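Local coordinates for protein ribokinase RBSK (Mycobacterium tuberculosis, PDB 3GO6) that probably phosphorylates D-ribose at O-5, using ATP and a divalent metal ion, to give D-ribose 5-phosphate, at residues A[100-104]-A[137-142]; A[194-200]-A[210-216]; A[240-246]-A[282-288]. All coordinates share one frame; numbering follows the deposited sequence.

Contact 1. Residues A[100-104]-A[137-142]; sequences DRTVT and VPSAVA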
# COMPACT_ATOMS: atom_id res chain seq x y z
N ASP A 100 -16.71 7.68 22.49
CA ASP A 100 -16.75 7.07 23.82
C ASP A 100 -17.10 5.59 23.82
O ASP A 100 -16.81 4.91 24.78
CB ASP A 100 -17.65 7.86 24.77
CG ASP A 100 -17.22 9.32 24.90
OD1 ASP A 100 -15.99 9.62 24.83
OD2 ASP A 100 -18.11 10.18 25.04
N ARG A 101 -17.70 5.09 22.74
CA ARG A 101 -18.05 3.67 22.64
C ARG A 101 -17.04 2.86 21.80
O ARG A 101 -17.33 1.75 21.36
CB ARG A 101 -19.46 3.50 22.06
CG ARG A 101 -20.52 4.41 22.68
CD ARG A 101 -21.67 4.65 21.70
NE ARG A 101 -22.64 5.61 22.24
CZ ARG A 101 -23.90 5.75 21.84
NH1 ARG A 101 -24.40 5.00 20.86
NH2 ARG A 101 -24.68 6.67 22.42
N THR A 102 -15.86 3.42 21.58
CA THR A 102 -14.82 2.71 20.82
C THR A 102 -13.96 1.90 21.78
O THR A 102 -14.02 2.08 23.02
CB THR A 102 -13.96 3.67 20.00
OG1 THR A 102 -13.28 4.58 20.86
CG2 THR A 102 -14.83 4.47 19.01
N VAL A 103 -13.17 0.98 21.23
CA VAL A 103 -12.24 0.20 22.03
C VAL A 103 -10.84 0.22 21.40
O VAL A 103 -10.68 0.54 20.21
CB VAL A 103 -12.71 -1.27 22.21
CG1 VAL A 103 -14.00 -1.36 23.01
CG2 VAL A 103 -12.90 -1.95 20.85
N THR A 104 -9.84 -0.09 22.22
CA THR A 104 -8.49 -0.35 21.74
C THR A 104 -8.27 -1.86 21.84
O THR A 104 -8.57 -2.47 22.87
CB THR A 104 -7.45 0.45 22.52
OG1 THR A 104 -7.68 1.83 22.27
CG2 THR A 104 -6.02 0.12 22.06
N VAL A 137 -19.96 -3.98 21.84
CA VAL A 137 -19.78 -3.01 22.94
C VAL A 137 -21.18 -2.74 23.52
O VAL A 137 -22.10 -2.37 22.78
CB VAL A 137 -19.07 -1.69 22.45
CG1 VAL A 137 -18.97 -0.64 23.57
CG2 VAL A 137 -17.66 -1.99 21.89
N PRO A 138 -21.35 -2.95 24.85
CA PRO A 138 -22.70 -2.93 25.46
C PRO A 138 -23.62 -1.78 25.01
O PRO A 138 -24.69 -2.02 24.44
CB PRO A 138 -22.41 -2.86 26.98
CG PRO A 138 -20.89 -2.62 27.10
CD PRO A 138 -20.30 -3.22 25.85
N SER A 139 -23.19 -0.54 25.24
CA SER A 139 -24.03 0.62 24.94
C SER A 139 -23.66 1.27 23.60
O SER A 139 -23.89 2.47 23.39
CB SER A 139 -23.96 1.65 26.08
OG SER A 139 -22.65 2.20 26.19
N ALA A 140 -23.08 0.46 22.70
CA ALA A 140 -22.74 0.89 21.34
C ALA A 140 -23.88 1.63 20.66
O ALA A 140 -23.66 2.68 20.06
CB ALA A 140 -22.29 -0.31 20.48
N VAL A 141 -25.10 1.10 20.76
CA VAL A 141 -26.25 1.69 20.07
C VAL A 141 -27.25 2.39 21.01
O VAL A 141 -28.41 2.60 20.65
CB VAL A 141 -26.98 0.66 19.18
CG1 VAL A 141 -26.02 0.12 18.11
CG2 VAL A 141 -27.52 -0.49 20.02
N ALA A 142 -26.79 2.77 22.20
CA ALA A 142 -27.62 3.54 23.13
C ALA A 142 -28.11 4.82 22.47
O ALA A 142 -27.35 5.49 21.76
CB ALA A 142 -26.85 3.86 24.42
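Ala142 O is gripped by both terminal nitrogens of Arg101: NH2 donates to it at 3.0 Å, and NH1 adds a weak bond to the same oxygen. NH2 comes from above the carbonyl plane of Ala142, 40° out of it. NH1 also bonds Ala140 O at the edge of the guanidinium, though the position of that oxygen is less certain and the bond's apparent shortness doubtful. Over one face of the group lies Ser139 O, 3.3 Å above the plane and displaced toward the rim; this oxygen already accepts from Ala142 N, closing the type I turn 139-142. The arginine gets there because CG stands anti to its own carbonyl carbon (chi1 -46°) and the chain then runs extended to NE, carrying the cation along the turns past Gln74 and Cys23. At the other end of the contact Val137 CG1 rests 3.6 Å from Arg101 O, an oxygen that takes a hydrogen bond from Ser76, and Val137 CG2 meets Val103 CG1 at 3.9 Å, the two valines running in opposite directions. One cation thus ties the loop between strands 122-127 and 146-149 to the approach of strand 103-104, through carbonyls whose partial charges probably stabilise it.

Contact 2. Residues A[194-200]-A[210-216]; sequences DVVIANE and PTHFVIT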
# COMPACT_ATOMS: atom_id res chain seq x y z
N ASP A 194 -33.74 -3.27 8.24
CA ASP A 194 -34.74 -2.37 7.70
C ASP A 194 -34.32 -1.89 6.30
O ASP A 194 -35.14 -1.86 5.37
CB ASP A 194 -34.97 -1.17 8.63
CG ASP A 194 -35.58 -1.57 9.99
OD1 ASP A 194 -36.54 -2.38 9.99
OD2 ASP A 194 -35.09 -1.10 11.05
N VAL A 195 -33.06 -1.48 6.17
CA VAL A 195 -32.51 -0.87 4.95
C VAL A 195 -31.19 -1.55 4.68
O VAL A 195 -30.40 -1.74 5.61
CB VAL A 195 -32.23 0.66 5.15
CG1 VAL A 195 -31.75 1.34 3.84
CG2 VAL A 195 -33.43 1.38 5.70
N VAL A 196 -30.96 -1.93 3.42
CA VAL A 196 -29.68 -2.45 2.99
C VAL A 196 -29.21 -1.60 1.82
O VAL A 196 -29.99 -1.33 0.89
CB VAL A 196 -29.71 -3.94 2.59
CG1 VAL A 196 -28.35 -4.39 2.09
CG2 VAL A 196 -30.09 -4.78 3.80
N ILE A 197 -27.95 -1.16 1.90
CA ILE A 197 -27.31 -0.36 0.85
C ILE A 197 -26.24 -1.22 0.27
O ILE A 197 -25.40 -1.77 1.01
CB ILE A 197 -26.67 0.93 1.43
CG1 ILE A 197 -27.73 1.75 2.18
CG2 ILE A 197 -25.98 1.77 0.31
CD1 ILE A 197 -27.12 2.78 3.18
N ALA A 198 -26.24 -1.36 -1.05
CA ALA A 198 -25.26 -2.21 -1.71
C ALA A 198 -25.16 -1.85 -3.17
O ALA A 198 -26.12 -1.36 -3.74
CB ALA A 198 -25.66 -3.67 -1.56
N ASN A 199 -23.99 -2.06 -3.77
CA ASN A 199 -23.93 -1.99 -5.24
C ASN A 199 -24.59 -3.24 -5.85
O ASN A 199 -25.04 -4.12 -5.11
CB ASN A 199 -22.49 -1.71 -5.76
CG ASN A 199 -21.52 -2.86 -5.53
OD1 ASN A 199 -21.89 -4.05 -5.51
ND2 ASN A 199 -20.26 -2.52 -5.39
N GLU A 200 -24.67 -3.32 -7.17
CA GLU A 200 -25.38 -4.45 -7.80
C GLU A 200 -24.77 -5.81 -7.44
O GLU A 200 -25.50 -6.73 -7.06
CB GLU A 200 -25.53 -4.28 -9.32
CG GLU A 200 -26.51 -3.16 -9.71
CD GLU A 200 -27.94 -3.64 -10.00
OE1 GLU A 200 -28.42 -4.65 -9.41
OE2 GLU A 200 -28.61 -2.99 -10.83
N PRO A 210 -34.44 -6.77 2.38
CA PRO A 210 -34.88 -5.98 3.52
C PRO A 210 -36.16 -5.25 3.19
O PRO A 210 -36.62 -5.30 2.04
CB PRO A 210 -33.74 -4.97 3.70
CG PRO A 210 -33.32 -4.70 2.25
CD PRO A 210 -33.40 -6.06 1.59
N THR A 211 -36.71 -4.54 4.16
CA THR A 211 -37.88 -3.71 3.90
C THR A 211 -37.57 -2.71 2.78
O THR A 211 -38.40 -2.50 1.89
CB THR A 211 -38.33 -2.97 5.16
OG1 THR A 211 -38.36 -3.91 6.24
CG2 THR A 211 -39.73 -2.36 4.98
N HIS A 212 -36.38 -2.12 2.82
CA HIS A 212 -35.97 -1.10 1.85
C HIS A 212 -34.59 -1.45 1.28
O HIS A 212 -33.58 -1.26 1.97
CB HIS A 212 -35.95 0.28 2.53
CG HIS A 212 -37.22 0.60 3.27
ND1 HIS A 212 -38.38 0.98 2.63
CD2 HIS A 212 -37.50 0.61 4.60
CE1 HIS A 212 -39.33 1.20 3.53
NE2 HIS A 212 -38.82 0.98 4.73
N PHE A 213 -34.54 -1.98 0.06
CA PHE A 213 -33.29 -2.37 -0.60
C PHE A 213 -32.85 -1.19 -1.48
O PHE A 213 -33.56 -0.81 -2.41
CB PHE A 213 -33.48 -3.63 -1.46
CG PHE A 213 -32.29 -4.58 -1.48
CD1 PHE A 213 -30.99 -4.14 -1.14
CD2 PHE A 213 -32.48 -5.91 -1.87
CE1 PHE A 213 -29.91 -5.02 -1.17
CE2 PHE A 213 -31.40 -6.82 -1.90
CZ PHE A 213 -30.11 -6.38 -1.55
N VAL A 214 -31.70 -0.60 -1.13
CA VAL A 214 -31.17 0.57 -1.83
C VAL A 214 -29.94 0.13 -2.60
O VAL A 214 -28.88 -0.14 -2.02
CB VAL A 214 -30.82 1.73 -0.85
CG1 VAL A 214 -30.26 2.94 -1.61
CG2 VAL A 214 -32.06 2.16 -0.05
N ILE A 215 -30.08 0.01 -3.91
CA ILE A 215 -29.00 -0.54 -4.72
C ILE A 215 -28.35 0.61 -5.48
O ILE A 215 -28.96 1.22 -6.35
CB ILE A 215 -29.48 -1.65 -5.69
CG1 ILE A 215 -30.16 -2.80 -4.94
CG2 ILE A 215 -28.31 -2.22 -6.50
CD1 ILE A 215 -31.67 -2.60 -4.83
N THR A 216 -27.10 0.92 -5.13
CA THR A 216 -26.42 2.05 -5.74
C THR A 216 -25.94 1.66 -7.14
O THR A 216 -25.55 0.52 -7.38
CB THR A 216 -25.23 2.52 -4.88
OG1 THR A 216 -24.35 1.41 -4.68
CG2 THR A 216 -25.73 3.03 -3.50
O HOH W 1 -23.91 -0.97 -8.87
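Val196 sets CG1 anti to its backbone N (chi1 177°), which spreads its two methyls between neighbours of the adjoining strand: CG1 lies 3.7 Å from Phe213 CE1, while the Val196 side chain crosses that of Pro210 at about a right angle, with CG2 3.6 Å from Pro210 CG. Phe213, with an intermediate chi1 of -144°, swings its ring alongside Val196, so that Val196 O comes up at the ring edge. Pro210 CD and Ile215 CG1 take opposite faces of that ring, both offset toward its rim.

Beneath these side chains runs a parallel ladder. The shortest rung runs from Val214 N to Val196 O, 2.7 Å and nearly straight, and Ala198 N returns a bond to Val214 O at 3.1 Å; bonds from Val196 N to His212 O, from His212 N to Asp194 O and from Thr216 N to Ala198 O extend the pairing. Next to Thr216, a water accepts from Glu200 N and donates to Thr216 O. Asn199 OD1 caps Glu202 N, and Glu200 OE1 forms a salt bridge with Arg223. Asn199 and Thr216 probably bind ATP.

Strands 195-199 and 212-216, inclined at 23°, form a beta-alpha-beta crossover with helix 200-205, whose Ala203 covers Ala198, Phe213 and Ile215. Helix 246-257 packs on the opposite face, against Ile197, Val214 and Thr216, while strand 171-175 continues the sheet beyond strand 195-199.

Contact 3. Residues A[240-246]-A[282-288]; sequences PVDTAGA and ATLVSGV. With RIB (alpha-D-ribofuranose), chain C.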
# COMPACT_ATOMS: atom_id res chain seq x y z
N PRO A 240 -16.28 13.25 -12.99
CA PRO A 240 -15.69 12.63 -11.79
C PRO A 240 -14.18 12.81 -11.72
O PRO A 240 -13.50 12.90 -12.75
CB PRO A 240 -15.99 11.15 -11.96
CG PRO A 240 -16.06 10.95 -13.45
CD PRO A 240 -16.54 12.25 -14.06
N VAL A 241 -13.66 12.85 -10.49
CA VAL A 241 -12.23 12.90 -10.24
C VAL A 241 -11.77 11.59 -9.59
O VAL A 241 -10.77 11.01 -9.99
CB VAL A 241 -11.88 14.12 -9.35
CG1 VAL A 241 -10.48 14.02 -8.78
CG2 VAL A 241 -12.06 15.39 -10.15
N ASP A 242 -12.54 11.12 -8.61
CA ASP A 242 -12.18 9.94 -7.83
C ASP A 242 -13.46 9.40 -7.19
O ASP A 242 -14.01 10.02 -6.29
CB ASP A 242 -11.15 10.33 -6.76
CG ASP A 242 -10.75 9.17 -5.86
OD1 ASP A 242 -11.20 8.03 -6.07
OD2 ASP A 242 -9.95 9.43 -4.92
N THR A 243 -13.91 8.24 -7.64
CA THR A 243 -15.14 7.62 -7.12
C THR A 243 -14.93 6.97 -5.74
O THR A 243 -15.90 6.66 -5.06
CB THR A 243 -15.70 6.57 -8.08
OG1 THR A 243 -14.73 5.55 -8.30
CG2 THR A 243 -16.07 7.21 -9.43
N ALA A 244 -13.68 6.74 -5.34
CA ALA A 244 -13.42 6.09 -4.05
C ALA A 244 -14.01 6.94 -2.93
O ALA A 244 -13.92 8.17 -2.94
CB ALA A 244 -11.94 5.88 -3.86
N GLY A 245 -14.66 6.26 -1.99
CA GLY A 245 -15.23 6.94 -0.85
C GLY A 245 -16.65 7.43 -1.10
O GLY A 245 -17.35 7.76 -0.16
N ALA A 246 -17.10 7.49 -2.35
CA ALA A 246 -18.42 8.08 -2.61
C ALA A 246 -19.56 7.23 -2.07
O ALA A 246 -20.60 7.76 -1.63
CB ALA A 246 -18.62 8.38 -4.09
N ALA A 282 -19.21 13.78 -3.86
CA ALA A 282 -18.06 13.07 -3.30
C ALA A 282 -17.09 12.62 -4.41
O ALA A 282 -15.90 12.51 -4.17
CB ALA A 282 -18.55 11.88 -2.47
N THR A 283 -17.58 12.41 -5.62
CA THR A 283 -16.72 11.99 -6.73
C THR A 283 -15.92 13.15 -7.35
O THR A 283 -15.06 12.93 -8.20
CB THR A 283 -17.52 11.27 -7.85
OG1 THR A 283 -18.35 12.24 -8.53
CG2 THR A 283 -18.39 10.15 -7.26
N LEU A 284 -16.20 14.37 -6.92
CA LEU A 284 -15.51 15.54 -7.46
C LEU A 284 -14.16 15.80 -6.78
O LEU A 284 -13.38 16.65 -7.25
CB LEU A 284 -16.40 16.77 -7.30
CG LEU A 284 -17.70 16.82 -8.10
CD1 LEU A 284 -18.52 18.02 -7.65
CD2 LEU A 284 -17.42 16.91 -9.58
N VAL A 285 -13.91 15.06 -5.69
CA VAL A 285 -12.78 15.29 -4.79
C VAL A 285 -11.86 14.07 -4.78
O VAL A 285 -12.31 12.93 -4.63
CB VAL A 285 -13.29 15.56 -3.33
CG1 VAL A 285 -12.14 15.84 -2.39
CG2 VAL A 285 -14.26 16.74 -3.29
N SER A 286 -10.55 14.31 -4.92
CA SER A 286 -9.55 13.27 -4.75
C SER A 286 -9.51 12.86 -3.28
O SER A 286 -9.64 13.69 -2.38
CB SER A 286 -8.16 13.77 -5.17
OG SER A 286 -8.10 13.95 -6.57
N GLY A 287 -9.32 11.60 -3.01
CA GLY A 287 -9.29 11.24 -1.61
C GLY A 287 -10.58 10.59 -1.19
O GLY A 287 -11.65 10.80 -1.80
N VAL A 288 -10.47 9.78 -0.15
CA VAL A 288 -11.48 8.80 0.21
C VAL A 288 -12.17 9.26 1.49
O VAL A 288 -13.40 9.42 1.52
CB VAL A 288 -10.82 7.40 0.37
CG1 VAL A 288 -11.83 6.35 0.77
CG2 VAL A 288 -10.11 6.99 -0.93
O5 RIB C . -15.22 2.71 0.90
C5 RIB C . -13.82 3.06 0.95
C4 RIB C . -13.23 2.55 2.28
O4 RIB C . -13.17 1.11 2.22
C3 RIB C . -11.79 2.98 2.51
O3 RIB C . -11.65 4.14 3.37
C2 RIB C . -11.11 1.74 3.06
O2 RIB C . -10.58 1.96 4.37
C1 RIB C . -12.13 0.61 3.04
O1 RIB C . -12.67 0.35 4.34
O HOH W 2 -15.92 8.68 2.22
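Val241 and Asp242 present successive backbone N-H groups to Thr283 O, which accepts both: Val241 N at 2.7 Å, nearly in line with the carbonyl bond, and Asp242 N at 3.1 Å from a tilted position. The carboxylate of Asp242 divides its work. OD2 receives Gly287 N at 3.0 Å on its anti side, while OD1 takes Ala244 N from above the carboxylate plane, an Asx turn within the loop. CG of Asp242 is anti to the backbone N (chi1 178°), which carries the acid across to Gly287. A water donates to Gly245 O and Val288 O, joining the loops again. The two threonine hydroxyls find partners outside the loops: Thr243 OG1 bonds Ala120 O and Asn122 ND2, and Thr283 OG1 bonds Ala280 O. Val285 O has no hydrogen-bond donor; with the backbone oxygens of Asp242, Ala244, Ala282 and Gly287 it faces the magnesium site that these five residues form. Ala244 CB meets Val288 CG2 at 3.6 Å, and Val288 CG1 approaches ribose O3 to 3.4 Å. Residues 242-248, Asp-Thr-Ala-Gly-Ala-Gly-Asp, match a signature sequence of PfkB-family kinases, leading from this cation site, predicted to hold potassium, to Asp248, the probable catalytic base.

Contact 2 is the most central, with just over half its touching residues buried; contact 1 is more peripheral, and contact 3 borders the ribose and metal sites. Contacts 1 and 2 relate to the same eight-stranded sheet: strands of contact 2 are part of it, whereas side chains of contact 1 touch strands 72-76 and 21-25 near its far edge. Contacts 2 and 3 share helix 246-257, which starts in the loop of contact 3 and covers one face of contact 2. Chemistry follows place: regular backbone pairing with mostly apolar side chains in contact 2, a charged side chain meeting turn carbonyls in contact 1, and irregular loops tied by a carbonyl accepting twice, a carboxylate and a water in contact 3.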